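Long-range contact in LYND (Lyngbya aestuarii, PDB 4V1T), which probably catalyses the ATP-dependent cyclodehydration of cysteine residues in precursor peptides to thiazolines, as a YcaO-family heterocyclase: residues D528-I542 with L727-W741. Numbering follows the deposited sequence.
Sequences DSNGNAAGNTLEEAI and LNVVKVTVPGMRHFW. With ADP (adenosine-5'-diphosphate), chain L.
K731 reaches D528-N532 through its amine, which makes four hydrogen bonds. K731 NZ lies 2.7 Å from N532 OD1, in the plane of that amide carbonyl. K731 NZ also forms a salt bridge with D528 OD1 (2.9 Å). The backbone oxygens of D528 and N530 take the other two bonds, both from above their carbonyl planes. The lysine chain is extended as far as CE and turns only at its last bond (chi4 75°), which swings NZ in among these oxygens. The type II turn S529-N532 contributes N530 O and N532 OD1, and D528 just before it supplies the other two acceptors. This would probably favour the charged form of the buried amine.

Strands 532-535 and 728-733 pair antiparallel. A533 and V730 exchange nearly straight backbone bonds, both 2.9 Å between N and O. G535 N bonds N728 O, while the return bond is weak. Beyond N532, V732 N donates to G531 O. Strand 728-733 joins 532-535 to strand 716-719 in an antiparallel sheet of the YcaO domain, and 532-535 borders the nucleotide. A534 N donates to ADP O3' (3.0 Å), and ADP O2' donates to A534 O. The amide of N536 points ND2 at adenine N1 in a weak bond and also donates to the syn lone pair of E540 OE2.

Apolar packing joins the start of helix 538-561 to the sheet. V730 sends CG1 to L538 CD2 and CG2 to A541 CB (3.7 Å). I542 CG2 lies against V732 CG2. Near the nucleotide, A534 CB touches L727 CD2 and V729 CG2.

N530 CB makes a CH-pi contact over one face of the H739 imidazole, 3.9 Å from its centroid. W741 covers the opposite face. D528 OD2 lies in plane at the imidazole edge. A water links N530 ND2 to R738 O.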
ATOM      1  N   ASP B 528     -17.456  28.361  -7.394  1.00 43.85           N
ATOM      2  CA  ASP B 528     -17.690  27.070  -8.030  1.00 44.55           C
ATOM      3  C   ASP B 528     -16.360  26.380  -8.342  1.00 42.79           C
ATOM      4  O   ASP B 528     -15.281  26.958  -8.152  1.00 41.44           O
ATOM      5  CB  ASP B 528     -18.545  27.226  -9.299  1.00 50.67           C
ATOM      6  CG  ASP B 528     -17.915  28.130 -10.344  1.00 54.56           C
ATOM      7  OD1 ASP B 528     -16.677  28.145 -10.494  1.00 52.21           O
ATOM      8  OD2 ASP B 528     -18.679  28.825 -11.041  1.00 66.76           O
ATOM      9  N   SER B 529     -16.447  25.148  -8.830  1.00 43.14           N
ATOM     10  CA  SER B 529     -15.270  24.315  -9.055  1.00 43.79           C
ATOM     11  C   SER B 529     -14.772  24.372 -10.493  1.00 44.28           C
ATOM     12  O   SER B 529     -13.780  23.742 -10.828  1.00 51.21           O
ATOM     13  CB  SER B 529     -15.579  22.860  -8.670  1.00 42.23           C
ATOM     14  OG  SER B 529     -16.587  22.306  -9.496  1.00 46.56           O
ATOM     15  N   ASN B 530     -15.455  25.129 -11.347  1.00 46.78           N
ATOM     16  CA  ASN B 530     -15.106  25.165 -12.763  1.00 49.22           C
ATOM     17  C   ASN B 530     -13.780  25.888 -13.036  1.00 43.33           C
ATOM     18  O   ASN B 530     -13.613  27.059 -12.709  1.00 42.96           O
ATOM     19  CB  ASN B 530     -16.227  25.819 -13.580  1.00 51.08           C
ATOM     20  CG  ASN B 530     -16.036  25.629 -15.065  1.00 55.17           C
ATOM     21  OD1 ASN B 530     -15.223  24.795 -15.486  1.00 60.96           O
ATOM     22  ND2 ASN B 530     -16.776  26.390 -15.870  1.00 50.39           N
ATOM     23  N   GLY B 531     -12.846  25.174 -13.653  1.00 42.67           N
ATOM     24  CA  GLY B 531     -11.527  25.706 -13.931  1.00 51.45           C
ATOM     25  C   GLY B 531     -10.530  25.360 -12.840  1.00 38.41           C
ATOM     26  O   GLY B 531      -9.335  25.598 -12.990  1.00 43.83           O
ATOM     27  N   ASN B 532     -11.023  24.821 -11.733  1.00 50.19           N
ATOM     28  CA  ASN B 532     -10.158  24.403 -10.651  1.00 38.42           C
ATOM     29  C   ASN B 532      -9.438  23.124 -11.036  1.00 41.69           C
ATOM     30  O   ASN B 532     -10.052  22.189 -11.554  1.00 41.04           O
ATOM     31  CB  ASN B 532     -10.943  24.163  -9.365  1.00 43.29           C
ATOM     32  CG  ASN B 532     -11.579  25.423  -8.823  1.00 47.39           C
ATOM     33  OD1 ASN B 532     -12.198  26.199  -9.567  1.00 49.70           O
ATOM     34  ND2 ASN B 532     -11.437  25.635  -7.521  1.00 49.39           N
ATOM     35  N   ALA B 533      -8.134  23.088 -10.791  1.00 38.87           N
ATOM     36  CA  ALA B 533      -7.353  21.899 -11.090  1.00 38.86           C
ATOM     37  C   ALA B 533      -6.078  21.839 -10.258  1.00 51.70           C
ATOM     38  O   ALA B 533      -5.579  22.860  -9.769  1.00 53.39           O
ATOM     39  CB  ALA B 533      -7.019  21.855 -12.577  1.00 42.69           C
ATOM     40  N   ALA B 534      -5.569  20.619 -10.103  1.00 45.39           N
ATOM     41  CA  ALA B 534      -4.309  20.385  -9.418  1.00 42.44           C
ATOM     42  C   ALA B 534      -3.293  19.800 -10.381  1.00 50.45           C
ATOM     43  O   ALA B 534      -3.660  19.307 -11.446  1.00 48.03           O
ATOM     44  CB  ALA B 534      -4.511  19.459  -8.235  1.00 47.63           C
ATOM     45  N   GLY B 535      -2.019  19.849 -10.001  1.00 46.08           N
ATOM     46  CA  GLY B 535      -0.961  19.307 -10.838  1.00 41.48           C
ATOM     47  C   GLY B 535       0.360  19.295 -10.113  1.00 43.39           C
ATOM     48  O   GLY B 535       0.519  19.952  -9.089  1.00 47.96           O
ATOM     49  N   ASN B 536       1.315  18.557 -10.662  1.00 51.17           N
ATOM     50  CA  ASN B 536       2.639  18.475 -10.080  1.00 45.22           C
ATOM     51  C   ASN B 536       3.395  19.785 -10.234  1.00 47.94           C
ATOM     52  O   ASN B 536       4.344  20.050  -9.499  1.00 51.96           O
ATOM     53  CB  ASN B 536       3.418  17.320 -10.710  1.00 50.10           C
ATOM     54  CG  ASN B 536       2.772  15.974 -10.438  1.00 50.72           C
ATOM     55  OD1 ASN B 536       3.004  15.361  -9.398  1.00 58.06           O
ATOM     56  ND2 ASN B 536       1.949  15.511 -11.373  1.00 49.16           N
ATOM     57  N   THR B 537       2.965  20.595 -11.198  1.00 44.63           N
ATOM     58  CA  THR B 537       3.511  21.925 -11.403  1.00 49.46           C
ATOM     59  C   THR B 537       2.361  22.900 -11.628  1.00 49.45           C
ATOM     60  O   THR B 537       1.239  22.484 -11.886  1.00 52.81           O
ATOM     61  CB  THR B 537       4.449  21.975 -12.616  1.00 57.82           C
ATOM     62  OG1 THR B 537       3.671  21.942 -13.818  1.00 52.78           O
ATOM     63  CG2 THR B 537       5.424  20.801 -12.618  1.00 61.78           C
ATOM     64  N   LEU B 538       2.650  24.193 -11.544  1.00 52.00           N
ATOM     65  CA  LEU B 538       1.652  25.222 -11.801  1.00 51.21           C
ATOM     66  C   LEU B 538       1.123  25.122 -13.217  1.00 50.74           C
ATOM     67  O   LEU B 538      -0.075  25.196 -13.442  1.00 49.95           O
ATOM     68  CB  LEU B 538       2.234  26.628 -11.583  1.00 48.38           C
ATOM     69  CG  LEU B 538       2.202  27.209 -10.173  1.00 52.27           C
ATOM     70  CD1 LEU B 538       2.907  28.558 -10.168  1.00 56.43           C
ATOM     71  CD2 LEU B 538       0.774  27.337  -9.652  1.00 51.46           C
ATOM     72  N   GLU B 539       2.031  24.966 -14.175  1.00 60.07           N
ATOM     73  CA  GLU B 539       1.639  24.990 -15.586  1.00 56.33           C
ATOM     74  C   GLU B 539       0.838  23.743 -15.938  1.00 57.97           C
ATOM     75  O   GLU B 539       0.023  23.759 -16.856  1.00 49.38           O
ATOM     76  CB  GLU B 539       2.852  25.155 -16.512  1.00 61.12           C
ATOM     77  CG  GLU B 539       4.173  24.619 -15.990  1.00 68.33           C
ATOM     78  CD  GLU B 539       4.871  25.562 -15.023  1.00 56.84           C
ATOM     79  OE1 GLU B 539       5.021  26.749 -15.354  1.00 52.57           O
ATOM     80  OE2 GLU B 539       5.261  25.108 -13.925  1.00 58.02           O
ATOM     81  N   GLU B 540       1.071  22.666 -15.198  1.00 53.59           N
ATOM     82  CA  GLU B 540       0.313  21.431 -15.367  1.00 46.58           C
ATOM     83  C   GLU B 540      -1.115  21.642 -14.901  1.00 45.65           C
ATOM     84  O   GLU B 540      -2.074  21.229 -15.558  1.00 42.42           O
ATOM     85  CB  GLU B 540       0.963  20.307 -14.559  1.00 61.44           C
ATOM     86  CG  GLU B 540       0.781  18.915 -15.130  1.00 74.91           C
ATOM     87  CD  GLU B 540       1.520  17.864 -14.310  1.00 72.42           C
ATOM     88  OE1 GLU B 540       2.746  17.707 -14.506  1.00 64.81           O
ATOM     89  OE2 GLU B 540       0.878  17.218 -13.449  1.00 67.25           O
ATOM     90  N   ALA B 541      -1.252  22.290 -13.756  1.00 42.05           N
ATOM     91  CA  ALA B 541      -2.557  22.558 -13.182  1.00 47.74           C
ATOM     92  C   ALA B 541      -3.345  23.569 -14.023  1.00 46.41           C
ATOM     93  O   ALA B 541      -4.559  23.429 -14.196  1.00 45.08           O
ATOM     94  CB  ALA B 541      -2.401  23.057 -11.755  1.00 43.41           C
ATOM     95  N   ILE B 542      -2.654  24.584 -14.533  1.00 51.37           N
ATOM     96  CA  ILE B 542      -3.281  25.589 -15.381  1.00 52.14           C
ATOM     97  C   ILE B 542      -3.819  24.969 -16.668  1.00 50.33           C
ATOM     98  O   ILE B 542      -4.922  25.283 -17.089  1.00 59.25           O
ATOM     99  CB  ILE B 542      -2.293  26.717 -15.731  1.00 52.05           C
ATOM    100  CG1 ILE B 542      -1.985  27.543 -14.481  1.00 42.79           C
ATOM    101  CG2 ILE B 542      -2.870  27.625 -16.817  1.00 54.00           C
ATOM    102  CD1 ILE B 542      -0.860  28.543 -14.666  1.00 47.14           C
ATOM    103  N   LEU B 727       1.348  20.168  -3.354  1.00 44.02           N
ATOM    104  CA  LEU B 727       0.708  19.967  -4.652  1.00 50.36           C
ATOM    105  C   LEU B 727       0.091  21.260  -5.153  1.00 44.75           C
ATOM    106  O   LEU B 727      -0.676  21.912  -4.446  1.00 48.34           O
ATOM    107  CB  LEU B 727      -0.376  18.889  -4.554  1.00 54.28           C
ATOM    108  CG  LEU B 727      -1.039  18.479  -5.868  1.00 47.54           C
ATOM    109  CD1 LEU B 727      -0.056  17.720  -6.759  1.00 47.60           C
ATOM    110  CD2 LEU B 727      -2.284  17.648  -5.602  1.00 47.89           C
ATOM    111  N   ASN B 728       0.427  21.631  -6.381  1.00 52.36           N
ATOM    112  CA  ASN B 728      -0.076  22.865  -6.959  1.00 49.30           C
ATOM    113  C   ASN B 728      -1.555  22.775  -7.266  1.00 51.57           C
ATOM    114  O   ASN B 728      -2.015  21.798  -7.844  1.00 48.00           O
ATOM    115  CB  ASN B 728       0.696  23.216  -8.225  1.00 48.52           C
ATOM    116  CG  ASN B 728       2.157  23.517  -7.947  1.00 54.50           C
ATOM    117  OD1 ASN B 728       3.041  22.773  -8.352  1.00 60.92           O
ATOM    118  ND2 ASN B 728       2.411  24.621  -7.258  1.00 53.03           N
ATOM    119  N   VAL B 729      -2.298  23.798  -6.859  1.00 42.98           N
ATOM    120  CA  VAL B 729      -3.711  23.908  -7.168  1.00 51.17           C
ATOM    121  C   VAL B 729      -4.010  25.317  -7.658  1.00 46.60           C
ATOM    122  O   VAL B 729      -3.576  26.299  -7.048  1.00 40.06           O
ATOM    123  CB  VAL B 729      -4.590  23.587  -5.946  1.00 47.07           C
ATOM    124  CG1 VAL B 729      -6.074  23.666  -6.312  1.00 37.69           C
ATOM    125  CG2 VAL B 729      -4.257  22.208  -5.405  1.00 48.94           C
ATOM    126  N   VAL B 730      -4.763  25.411  -8.754  1.00 44.70           N
ATOM    127  CA  VAL B 730      -5.151  26.708  -9.314  1.00 48.32           C
ATOM    128  C   VAL B 730      -6.622  26.746  -9.681  1.00 46.72           C
ATOM    129  O   VAL B 730      -7.272  25.709  -9.801  1.00 46.99           O
ATOM    130  CB  VAL B 730      -4.365  27.043 -10.586  1.00 41.81           C
ATOM    131  CG1 VAL B 730      -2.870  27.119 -10.303  1.00 46.36           C
ATOM    132  CG2 VAL B 730      -4.657  26.012 -11.665  1.00 42.92           C
ATOM    133  N   LYS B 731      -7.137  27.954  -9.860  1.00 39.33           N
ATOM    134  CA  LYS B 731      -8.411  28.141 -10.531  1.00 44.50           C
ATOM    135  C   LYS B 731      -8.156  29.015 -11.741  1.00 41.80           C
ATOM    136  O   LYS B 731      -7.682  30.139 -11.604  1.00 43.05           O
ATOM    137  CB  LYS B 731      -9.458  28.775  -9.612  1.00 47.20           C
ATOM    138  CG  LYS B 731     -10.784  29.073 -10.311  1.00 45.60           C
ATOM    139  CD  LYS B 731     -11.863  29.525  -9.336  1.00 37.12           C
ATOM    140  CE  LYS B 731     -13.238  29.589 -10.001  1.00 43.27           C
ATOM    141  NZ  LYS B 731     -13.822  28.229 -10.218  1.00 46.38           N
ATOM    142  N   VAL B 732      -8.441  28.469 -12.921  1.00 50.84           N
ATOM    143  CA  VAL B 732      -8.346  29.213 -14.165  1.00 43.84           C
ATOM    144  C   VAL B 732      -9.714  29.783 -14.525  1.00 47.00           C
ATOM    145  O   VAL B 732     -10.709  29.060 -14.505  1.00 45.14           O
ATOM    146  CB  VAL B 732      -7.857  28.324 -15.307  1.00 46.19           C
ATOM    147  CG1 VAL B 732      -7.612  29.151 -16.549  1.00 50.95           C
ATOM    148  CG2 VAL B 732      -6.589  27.577 -14.889  1.00 38.92           C
ATOM    149  N   THR B 733      -9.742  31.071 -14.862  1.00 45.68           N
ATOM    150  CA  THR B 733     -10.972  31.759 -15.215  1.00 46.30           C
ATOM    151  C   THR B 733     -10.832  32.468 -16.546  1.00 48.73           C
ATOM    152  O   THR B 733      -9.931  33.281 -16.718  1.00 46.67           O
ATOM    153  CB  THR B 733     -11.365  32.788 -14.139  1.00 54.62           C
ATOM    154  OG1 THR B 733     -11.701  32.089 -12.937  1.00 54.40           O
ATOM    155  CG2 THR B 733     -12.579  33.625 -14.583  1.00 57.67           C
ATOM    156  N   VAL B 734     -11.743  32.159 -17.470  1.00 47.98           N
ATOM    157  CA  VAL B 734     -11.803  32.812 -18.770  1.00 48.84           C
ATOM    158  C   VAL B 734     -13.178  33.459 -18.929  1.00 44.20           C
ATOM    159  O   VAL B 734     -14.120  32.818 -19.389  1.00 47.74           O
ATOM    160  CB  VAL B 734     -11.535  31.827 -19.921  1.00 42.56           C
ATOM    161  CG1 VAL B 734     -11.562  32.550 -21.252  1.00 49.23           C
ATOM    162  CG2 VAL B 734     -10.175  31.152 -19.748  1.00 41.09           C
ATOM    163  N   PRO B 735     -13.307  34.732 -18.533  1.00 51.79           N
ATOM    164  CA  PRO B 735     -14.615  35.397 -18.546  1.00 58.57           C
ATOM    165  C   PRO B 735     -15.308  35.333 -19.901  1.00 41.64           C
ATOM    166  O   PRO B 735     -14.713  35.694 -20.908  1.00 46.98           O
ATOM    167  CB  PRO B 735     -14.267  36.843 -18.188  1.00 60.67           C
ATOM    168  CG  PRO B 735     -13.021  36.730 -17.377  1.00 62.54           C
ATOM    169  CD  PRO B 735     -12.250  35.617 -18.011  1.00 57.49           C
ATOM    170  N   GLY B 736     -16.554  34.865 -19.907  1.00 45.18           N
ATOM    171  CA  GLY B 736     -17.329  34.704 -21.129  1.00 46.60           C
ATOM    172  C   GLY B 736     -17.607  33.240 -21.432  1.00 44.57           C
ATOM    173  O   GLY B 736     -18.668  32.891 -21.936  1.00 49.71           O
ATOM    174  N   MET B 737     -16.654  32.370 -21.117  1.00 48.15           N
ATOM    175  CA  MET B 737     -16.835  30.943 -21.367  1.00 44.71           C
ATOM    176  C   MET B 737     -17.877  30.381 -20.423  1.00 39.46           C
ATOM    177  O   MET B 737     -17.951  30.769 -19.264  1.00 53.93           O
ATOM    178  CB  MET B 737     -15.509  30.194 -21.242  1.00 52.89           C
ATOM    179  CG  MET B 737     -14.551  30.528 -22.385  1.00 57.45           C
ATOM    180  SD  MET B 737     -13.036  29.565 -22.386  1.00 74.74           S
ATOM    181  CE  MET B 737     -13.648  27.988 -22.956  1.00 66.48           C
ATOM    182  N   ARG B 738     -18.682  29.462 -20.938  1.00 49.57           N
ATOM    183  CA  ARG B 738     -19.886  29.018 -20.255  1.00 48.01           C
ATOM    184  C   ARG B 738     -19.671  27.817 -19.332  1.00 50.43           C
ATOM    185  O   ARG B 738     -18.902  26.899 -19.639  1.00 43.78           O
ATOM    186  CB  ARG B 738     -20.966  28.678 -21.287  1.00 37.82           C
ATOM    187  CG  ARG B 738     -21.059  29.650 -22.455  1.00 36.99           C
ATOM    188  CD  ARG B 738     -21.329  31.067 -21.992  1.00 38.05           C
ATOM    189  NE  ARG B 738     -22.634  31.178 -21.357  1.00 44.33           N
ATOM    190  CZ  ARG B 738     -23.380  32.272 -21.330  1.00 50.20           C
ATOM    191  NH1 ARG B 738     -22.966  33.382 -21.913  1.00 46.33           N
ATOM    192  NH2 ARG B 738     -24.551  32.247 -20.720  1.00 45.41           N
ATOM    193  N   HIS B 739     -20.370  27.842 -18.200  1.00 36.80           N
ATOM    194  CA  HIS B 739     -20.508  26.685 -17.336  1.00 37.57           C
ATOM    195  C   HIS B 739     -21.647  25.857 -17.907  1.00 44.69           C
ATOM    196  O   HIS B 739     -22.519  26.411 -18.567  1.00 44.13           O
ATOM    197  CB  HIS B 739     -20.801  27.130 -15.897  1.00 39.18           C
ATOM    198  CG  HIS B 739     -20.430  26.120 -14.853  1.00 44.51           C
ATOM    199  ND1 HIS B 739     -19.996  26.482 -13.598  1.00 50.98           N
ATOM    200  CD2 HIS B 739     -20.427  24.768 -14.871  1.00 47.69           C
ATOM    201  CE1 HIS B 739     -19.746  25.400 -12.886  1.00 47.55           C
ATOM    202  NE2 HIS B 739     -19.995  24.345 -13.637  1.00 63.75           N
ATOM    203  N   PHE B 740     -21.642  24.545 -17.687  1.00 47.32           N
ATOM    204  CA  PHE B 740     -22.750  23.707 -18.150  1.00 38.93           C
ATOM    205  C   PHE B 740     -23.932  23.712 -17.183  1.00 37.14           C
ATOM    206  O   PHE B 740     -24.812  22.853 -17.255  1.00 60.03           O
ATOM    207  CB  PHE B 740     -22.283  22.267 -18.426  1.00 45.10           C
ATOM    208  CG  PHE B 740     -21.723  21.532 -17.225  1.00 48.71           C
ATOM    209  CD1 PHE B 740     -22.513  21.245 -16.122  1.00 72.24           C
ATOM    210  CD2 PHE B 740     -20.433  21.039 -17.250  1.00 66.26           C
ATOM    211  CE1 PHE B 740     -22.004  20.537 -15.047  1.00 81.30           C
ATOM    212  CE2 PHE B 740     -19.920  20.324 -16.175  1.00 65.46           C
ATOM    213  CZ  PHE B 740     -20.702  20.079 -15.074  1.00 56.50           C
ATOM    214  N   TRP B 741     -23.953  24.696 -16.292  1.00 45.88           N
ATOM    215  CA  TRP B 741     -25.099  24.938 -15.422  1.00 43.31           C
ATOM    216  C   TRP B 741     -26.061  25.896 -16.123  1.00 45.22           C
ATOM    217  O   TRP B 741     -25.702  26.515 -17.126  1.00 41.82           O
ATOM    218  CB  TRP B 741     -24.633  25.510 -14.077  1.00 45.55           C
ATOM    219  CG  TRP B 741     -23.798  24.551 -13.263  1.00 53.24           C
ATOM    220  CD1 TRP B 741     -23.626  23.214 -13.488  1.00 54.40           C
ATOM    221  CD2 TRP B 741     -23.043  24.859 -12.087  1.00 51.39           C
ATOM    222  NE1 TRP B 741     -22.804  22.669 -12.523  1.00 41.68           N
ATOM    223  CE2 TRP B 741     -22.433  23.662 -11.654  1.00 53.25           C
ATOM    224  CE3 TRP B 741     -22.822  26.032 -11.357  1.00 52.07           C
ATOM    225  CZ2 TRP B 741     -21.612  23.607 -10.529  1.00 44.02           C
ATOM    226  CZ3 TRP B 741     -22.005  25.974 -10.238  1.00 46.86           C
ATOM    227  CH2 TRP B 741     -21.415  24.772  -9.835  1.00 41.98           C
TER
HETATM  228  PB  ADP L 780     -11.930  15.865 -13.440  1.00 58.72           P
HETATM  229  O1B ADP L 780     -11.814  17.367 -13.399  1.00 59.74           O
HETATM  230  O2B ADP L 780     -12.770  15.351 -14.573  1.00 60.08           O
HETATM  231  O3B ADP L 780     -12.265  15.277 -12.102  1.00 56.13           O
HETATM  232  PA  ADP L 780      -9.620  14.105 -13.289  1.00 49.41           P
HETATM  233  O1A ADP L 780      -8.773  13.577 -14.419  1.00 47.12           O
HETATM  234  O2A ADP L 780     -10.553  13.153 -12.564  1.00 46.02           O
HETATM  235  O3A ADP L 780     -10.420  15.413 -13.811  1.00 66.08           O
HETATM  236  O5' ADP L 780      -8.635  14.756 -12.213  1.00 46.03           O
HETATM  237  C5' ADP L 780      -9.097  15.137 -10.932  1.00 49.02           C
HETATM  238  C4' ADP L 780      -8.103  16.129 -10.351  1.00 56.01           C
HETATM  239  O4' ADP L 780      -6.870  15.478 -10.052  1.00 56.65           O
HETATM  240  C3' ADP L 780      -7.765  17.229 -11.341  1.00 60.76           C
HETATM  241  O3' ADP L 780      -7.598  18.441 -10.615  1.00 48.55           O
HETATM  242  C2' ADP L 780      -6.443  16.836 -11.956  1.00 56.10           C
HETATM  243  O2' ADP L 780      -5.622  17.966 -12.262  1.00 51.45           O
HETATM  244  C1' ADP L 780      -5.813  16.002 -10.858  1.00 53.72           C
HETATM  245  N9  ADP L 780      -4.983  14.914 -11.426  1.00 65.55           N
HETATM  246  C8  ADP L 780      -5.417  13.868 -12.162  1.00 62.77           C
HETATM  247  N7  ADP L 780      -4.381  13.061 -12.498  1.00 59.19           N
HETATM  248  C5  ADP L 780      -3.269  13.591 -11.968  1.00 65.24           C
HETATM  249  C6  ADP L 780      -1.835  13.241 -11.946  1.00 60.03           C
HETATM  250  N6  ADP L 780      -1.416  12.126 -12.586  1.00 61.21           N
HETATM  251  N1  ADP L 780      -0.989  14.059 -11.285  1.00 56.86           N
HETATM  252  C2  ADP L 780      -1.418  15.166 -10.652  1.00 63.78           C
HETATM  253  N3  ADP L 780      -2.715  15.544 -10.632  1.00 60.29           N
HETATM  254  C4  ADP L 780      -3.667  14.815 -11.262  1.00 66.21           C
HETATM  255  O   HOH W   1     -16.519  26.977 -18.966  1.00 42.55           O
HETATM  256  O   HOH W   2     -13.370  29.767 -13.728  1.00 45.34           O